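Local structure of mandelate racemase/muconate lactonizing enzyme-like protein (Rubrobacter xylanophilus DSM 9941, 3CYJ) at residues V18-P23 with L29-T34; V302-C307 with G339-D344. The protein is of unknown specific function but belongs to the enolase superfamily, whose members join an alpha+beta capping domain to a metal-binding barrel of TIM type. All coordinates share one frame; numbering follows the deposited sequence.

Contact 1 (V18-P23 with L29-T34); sequences VPTDYP and LQWDST
Val18 and Thr34 pair across two antiparallel strands of the N-terminal domain, 8-26 and 33-43, and the backbone does most of the work. Val18 N donates to Thr34 O at 2.8 Å, and Thr34 N answers to Val18 O at 2.9 Å. Pro19, which has no N-H to offer, falls at the non-hydrogen-bonded pair with Ser33. There the chains come close enough for a CA-H...O contact from Ser33 CA to Val18 O, 3.2 Å. The ladder then loses its regularity: Thr20 N still reaches Asp32 O at 3.1 Å, but the donor stands 63° out of the carbonyl plane, above it, where the chain turns its corner at Asp32.

Two waters add to the backbone bonds. One molecule donates to Val18 O and also bonds Thr34 OG1, giving that carbonyl a second partner beside Thr34 N. Another donates to Thr20 O and, weakly, to Asp32 O.

Among side chains, Thr20 meets the opposite strand with both branches. With chi1 at 51°, OG1 lies between the backbone N and the carbonyl carbon, 3.2 Å from Asp32 CA, and donates to Tyr22 O at 2.7 Å, bracing the turn that follows. The same rotation leaves CG2 beside the backbone N, where it packs 3.6 Å from Ser33 N and meets Trp31 CD1 obliquely at 3.9 Å. The indole NE1 is bonded to Asp321 of helix 320-329, which also packs against Val18 and, through Arg324, bonds Pro19 O; Asp21 OD1 bonds His320 NE2.

The chemistry implies a graded hairpin: one backbone pair, Val18 with Thr34, joined by two bonds, gives way to a single bond from above the carbonyl plane and a methyl-indole touch where both strands turn a corner, before Trp31 pairs with Glu24.

Contact 2 (V302-C307 with G339-D344); sequences VSAHAC and GSLRPD
The helix 300-306, which follows barrel strand 294-296, meets here the short strand 340-341, an antiparallel addition to barrel strand 132-137. No hydrogen bond crosses between 302-307 and 339-344; the contact is made by four buried residues, and it illustrates how a helix can be covered from outside by a nearly extended piece of chain.

Ala304 and Leu341 form the aliphatic half. The methyl CB of Ala304 points toward the strand and meets Leu341 CD1 at 3.7 Å, with Leu341 CB almost as near at 3.9 Å. Leucine reaches this position through an extended second torsion (chi2 -179°), which carries CD1 alongside the alanine methyl. Leu341 also touches Val134 of strand 132-137 and Pro336.

At the next helix residue, and two residues along the strand's continuation, His305 and Pro343 make the second half. The two side chains run past one another in opposite senses, and the proline ring lies over one face of the imidazole. Its CG is 4.1 Å from the ring centroid and only 18° off the normal, a CH-pi contact displaced toward the rim. Pro343 CB approaches most closely at His305 CE1, 3.5 Å, while Pro343 CG also lies 3.8 Å from Ala304 O, so the proline bridges the helix backbone and the ring. The hydrogen bond that Ala122 N, in the helix 121-124, donates to ND1 helps to fix the ring's rotation, and Leu350 touches the side chain as well.

The fold is the modified TIM-type barrel of the enolase superfamily; in this chain the antiparallel strand 340-341 lies beside 132-137, the strand that begins the barrel, and packs on helix 300-306.

How the contacts relate
Contacts 1 and 2 represent the two halves of the enolase-superfamily design. Contact 1 belongs to the N-terminal sheet, contact 2 to the outer layer of the barrel; their centres are 25 Å apart and their nearest atoms about 13 Å, so they do not touch. In contact 1 the Trp31 side chain is about 9 Å from the sodium ion bound at Asp194, Glu221 and Glu222, and about 3 Å from a glycerol, probably from the crystallisation liquor, which may mark a pocket. An indirect tie exists through the N-terminal sheet, since Tyr51 of its strand 46-53 bonds weakly to Val302 N of contact 2.

Contact 1 (V18-P23 with L29-T34)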
loop_
_atom_site.group_PDB
_atom_site.type_symbol
_atom_site.label_atom_id
_atom_site.label_comp_id
_atom_site.label_asym_id
_atom_site.label_seq_id
_atom_site.Cartn_x
_atom_site.Cartn_y
_atom_site.Cartn_z
ATOM N N VAL A 18 26.719 -2.471 41.214
ATOM C CA VAL A 18 26.962 -3.825 41.706
ATOM C C VAL A 18 27.615 -4.715 40.624
ATOM O O VAL A 18 27.052 -4.929 39.530
ATOM C CB VAL A 18 25.634 -4.499 42.131
ATOM C CG1 VAL A 18 25.890 -5.874 42.687
ATOM C CG2 VAL A 18 24.846 -3.616 43.132
ATOM N N PRO A 19 28.819 -5.247 40.922
ATOM C CA PRO A 19 29.408 -6.205 40.010
ATOM C C PRO A 19 28.466 -7.359 39.719
ATOM O O PRO A 19 27.774 -7.816 40.592
ATOM C CB PRO A 19 30.649 -6.714 40.793
ATOM C CG PRO A 19 31.020 -5.529 41.655
ATOM C CD PRO A 19 29.667 -5.023 42.111
ATOM N N THR A 20 28.478 -7.820 38.482
ATOM C CA THR A 20 27.836 -9.063 38.092
ATOM C C THR A 20 28.597 -10.199 38.788
ATOM O O THR A 20 29.773 -10.037 39.145
ATOM C CB THR A 20 27.864 -9.264 36.541
ATOM O OG1 THR A 20 29.203 -9.084 36.044
ATOM C CG2 THR A 20 27.000 -8.198 35.839
ATOM N N ASP A 21 27.950 -11.349 38.975
ATOM C CA ASP A 21 28.619 -12.474 39.610
ATOM C C ASP A 21 29.551 -13.261 38.650
ATOM O O ASP A 21 30.192 -14.221 39.047
ATOM C CB ASP A 21 27.613 -13.369 40.370
ATOM C CG ASP A 21 26.520 -13.966 39.452
ATOM O OD1 ASP A 21 26.547 -13.725 38.230
ATOM O OD2 ASP A 21 25.623 -14.684 39.954
ATOM N N TYR A 22 29.628 -12.850 37.386
ATOM C CA TYR A 22 30.515 -13.486 36.403
ATOM C C TYR A 22 30.622 -12.448 35.291
ATOM O O TYR A 22 29.752 -11.567 35.197
ATOM C CB TYR A 22 29.872 -14.777 35.874
ATOM C CG TYR A 22 30.786 -15.668 35.055
ATOM C CD1 TYR A 22 31.726 -16.505 35.677
ATOM C CD2 TYR A 22 30.696 -15.703 33.651
ATOM C CE1 TYR A 22 32.588 -17.354 34.920
ATOM C CE2 TYR A 22 31.548 -16.555 32.885
ATOM C CZ TYR A 22 32.495 -17.369 33.538
ATOM O OH TYR A 22 33.325 -18.188 32.794
ATOM N N PRO A 23 31.688 -12.494 34.461
ATOM C CA PRO A 23 31.650 -11.551 33.294
ATOM C C PRO A 23 30.461 -11.887 32.347
ATOM O O PRO A 23 30.242 -13.070 32.034
ATOM C CB PRO A 23 32.976 -11.808 32.543
ATOM C CG PRO A 23 33.764 -12.823 33.344
ATOM C CD PRO A 23 32.936 -13.277 34.545
ATOM N N LEU A 29 26.993 -6.798 23.279
ATOM C CA LEU A 29 27.539 -6.027 24.398
ATOM C C LEU A 29 28.174 -6.895 25.506
ATOM O O LEU A 29 27.808 -8.054 25.670
ATOM C CB LEU A 29 26.482 -5.086 24.959
ATOM C CG LEU A 29 26.914 -3.924 25.881
ATOM C CD1 LEU A 29 27.483 -2.767 25.131
ATOM C CD2 LEU A 29 25.739 -3.422 26.672
ATOM N N GLN A 30 29.141 -6.329 26.235
ATOM C CA GLN A 30 29.843 -6.978 27.341
ATOM C C GLN A 30 29.740 -6.033 28.531
ATOM O O GLN A 30 29.858 -4.805 28.392
ATOM C CB GLN A 30 31.331 -7.198 27.017
ATOM C CG GLN A 30 31.626 -8.189 25.905
ATOM C CD GLN A 30 33.163 -8.315 25.617
ATOM O OE1 GLN A 30 33.808 -7.355 25.222
ATOM N NE2 GLN A 30 33.721 -9.502 25.824
ATOM N N TRP A 31 29.520 -6.602 29.707
ATOM C CA TRP A 31 29.445 -5.784 30.892
ATOM C C TRP A 31 29.824 -6.628 32.092
ATOM O O TRP A 31 29.801 -7.837 32.017
ATOM C CB TRP A 31 28.039 -5.120 31.062
ATOM C CG TRP A 31 26.911 -6.098 31.281
ATOM C CD1 TRP A 31 26.283 -6.377 32.477
ATOM C CD2 TRP A 31 26.267 -6.930 30.288
ATOM N NE1 TRP A 31 25.293 -7.317 32.278
ATOM C CE2 TRP A 31 25.267 -7.684 30.957
ATOM C CE3 TRP A 31 26.423 -7.088 28.899
ATOM C CZ2 TRP A 31 24.430 -8.617 30.287
ATOM C CZ3 TRP A 31 25.597 -8.013 28.226
ATOM C CH2 TRP A 31 24.607 -8.768 28.937
ATOM N N ASP A 32 30.161 -5.991 33.211
ATOM C CA ASP A 32 30.561 -6.727 34.400
ATOM C C ASP A 32 30.030 -6.038 35.644
ATOM O O ASP A 32 30.537 -6.226 36.750
ATOM C CB ASP A 32 32.105 -6.960 34.445
ATOM C CG ASP A 32 32.912 -5.648 34.716
ATOM O OD1 ASP A 32 32.307 -4.544 34.823
ATOM O OD2 ASP A 32 34.175 -5.731 34.836
ATOM N N SER A 33 28.977 -5.251 35.461
ATOM C CA SER A 33 28.287 -4.595 36.588
ATOM C C SER A 33 26.962 -3.955 36.182
ATOM O O SER A 33 26.681 -3.799 35.009
ATOM C CB SER A 33 29.171 -3.519 37.245
ATOM O OG SER A 33 29.298 -2.396 36.419
ATOM N N THR A 34 26.185 -3.556 37.174
ATOM C CA THR A 34 24.870 -2.930 36.976
ATOM C C THR A 34 24.756 -1.694 37.830
ATOM O O THR A 34 25.110 -1.730 38.994
ATOM C CB THR A 34 23.721 -3.864 37.472
ATOM O OG1 THR A 34 23.815 -5.125 36.814
ATOM C CG2 THR A 34 22.326 -3.242 37.218
HETATM O O HOH W 1 25.160 -6.730 38.558
HETATM O O HOH W 2 31.992 -9.147 37.754
#

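Contact 2 (V302-C307 with G339-D344)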
loop_
_atom_site.group_PDB
_atom_site.type_symbol
_atom_site.label_atom_id
_atom_site.label_comp_id
_atom_site.label_asym_id
_atom_site.label_seq_id
_atom_site.Cartn_x
_atom_site.Cartn_y
_atom_site.Cartn_z
ATOM N N VAL A 302 9.720 -4.292 40.246
ATOM C CA VAL A 302 8.634 -3.375 39.853
ATOM C C VAL A 302 7.597 -4.067 38.936
ATOM O O VAL A 302 6.410 -3.860 39.067
ATOM C CB VAL A 302 9.085 -2.136 39.102
ATOM C CG1 VAL A 302 7.897 -1.220 39.036
ATOM C CG2 VAL A 302 10.225 -1.449 39.817
ATOM N N SER A 303 8.076 -4.883 38.009
ATOM C CA SER A 303 7.220 -5.455 37.001
ATOM C C SER A 303 6.157 -6.404 37.611
ATOM O O SER A 303 5.034 -6.432 37.121
ATOM C CB SER A 303 8.068 -6.175 35.939
ATOM O OG SER A 303 8.894 -5.249 35.263
ATOM N N ALA A 304 6.503 -7.147 38.676
ATOM C CA ALA A 304 5.540 -7.976 39.395
ATOM C C ALA A 304 4.269 -7.203 39.800
ATOM O O ALA A 304 3.144 -7.743 39.702
ATOM C CB ALA A 304 6.184 -8.629 40.604
ATOM N N HIS A 305 4.400 -5.933 40.188
ATOM C CA HIS A 305 3.185 -5.165 40.464
ATOM C C HIS A 305 2.549 -4.570 39.219
ATOM O O HIS A 305 1.324 -4.727 38.984
ATOM C CB HIS A 305 3.441 -4.086 41.495
ATOM C CG HIS A 305 3.679 -4.632 42.868
ATOM N ND1 HIS A 305 2.674 -4.735 43.812
ATOM C CD2 HIS A 305 4.789 -5.166 43.435
ATOM C CE1 HIS A 305 3.167 -5.291 44.906
ATOM N NE2 HIS A 305 4.444 -5.563 44.700
ATOM N N ALA A 306 3.391 -3.904 38.418
ATOM C CA ALA A 306 2.941 -3.143 37.250
ATOM C C ALA A 306 2.210 -4.050 36.263
ATOM O O ALA A 306 1.162 -3.684 35.735
ATOM C CB ALA A 306 4.129 -2.413 36.583
ATOM N N CYS A 307 2.735 -5.253 36.071
ATOM C CA CYS A 307 2.192 -6.187 35.095
ATOM C C CYS A 307 0.851 -6.797 35.494
ATOM O O CYS A 307 0.196 -7.428 34.663
ATOM C CB CYS A 307 3.199 -7.290 34.857
ATOM S SG CYS A 307 4.496 -6.831 33.702
ATOM N N GLY A 339 6.862 -20.602 39.018
ATOM C CA GLY A 339 6.713 -19.972 37.714
ATOM C C GLY A 339 6.077 -18.605 37.689
ATOM O O GLY A 339 5.962 -17.985 36.621
ATOM N N SER A 340 5.616 -18.146 38.853
ATOM C CA SER A 340 4.925 -16.873 38.924
ATOM C C SER A 340 5.461 -15.979 40.044
ATOM O O SER A 340 6.115 -16.454 40.972
ATOM C CB SER A 340 3.429 -17.078 39.100
ATOM O OG SER A 340 2.887 -17.478 37.872
ATOM N N LEU A 341 5.175 -14.684 39.932
ATOM C CA LEU A 341 5.357 -13.755 41.022
ATOM C C LEU A 341 4.009 -13.254 41.508
ATOM O O LEU A 341 3.216 -12.779 40.710
ATOM C CB LEU A 341 6.206 -12.552 40.571
ATOM C CG LEU A 341 7.649 -12.842 40.200
ATOM C CD1 LEU A 341 8.388 -11.527 39.784
ATOM C CD2 LEU A 341 8.396 -13.538 41.347
ATOM N N ARG A 342 3.764 -13.333 42.812
ATOM C CA ARG A 342 2.554 -12.797 43.404
ATOM C C ARG A 342 2.862 -11.626 44.309
ATOM O O ARG A 342 3.628 -11.761 45.260
ATOM C CB ARG A 342 1.831 -13.887 44.228
ATOM C CG ARG A 342 0.457 -13.484 44.778
ATOM C CD ARG A 342 -0.090 -14.582 45.712
ATOM N NE ARG A 342 -0.259 -15.858 45.009
ATOM C CZ ARG A 342 -1.336 -16.187 44.271
ATOM N NH1 ARG A 342 -2.361 -15.341 44.144
ATOM N NH2 ARG A 342 -1.391 -17.366 43.659
ATOM N N PRO A 343 2.273 -10.466 44.032
ATOM C CA PRO A 343 2.431 -9.416 45.021
ATOM C C PRO A 343 2.026 -9.873 46.428
ATOM O O PRO A 343 1.078 -10.700 46.604
ATOM C CB PRO A 343 1.491 -8.319 44.512
ATOM C CG PRO A 343 1.616 -8.457 43.053
ATOM C CD PRO A 343 1.633 -9.962 42.811
ATOM N N ASP A 344 2.737 -9.339 47.426
ATOM C CA ASP A 344 2.452 -9.678 48.824
ATOM C C ASP A 344 1.271 -8.822 49.261
ATOM O O ASP A 344 1.408 -7.608 49.310
ATOM C CB ASP A 344 3.677 -9.376 49.698
ATOM C CG ASP A 344 3.639 -10.100 51.055
ATOM O OD1 ASP A 344 2.566 -10.049 51.743
ATOM O OD2 ASP A 344 4.687 -10.706 51.406
#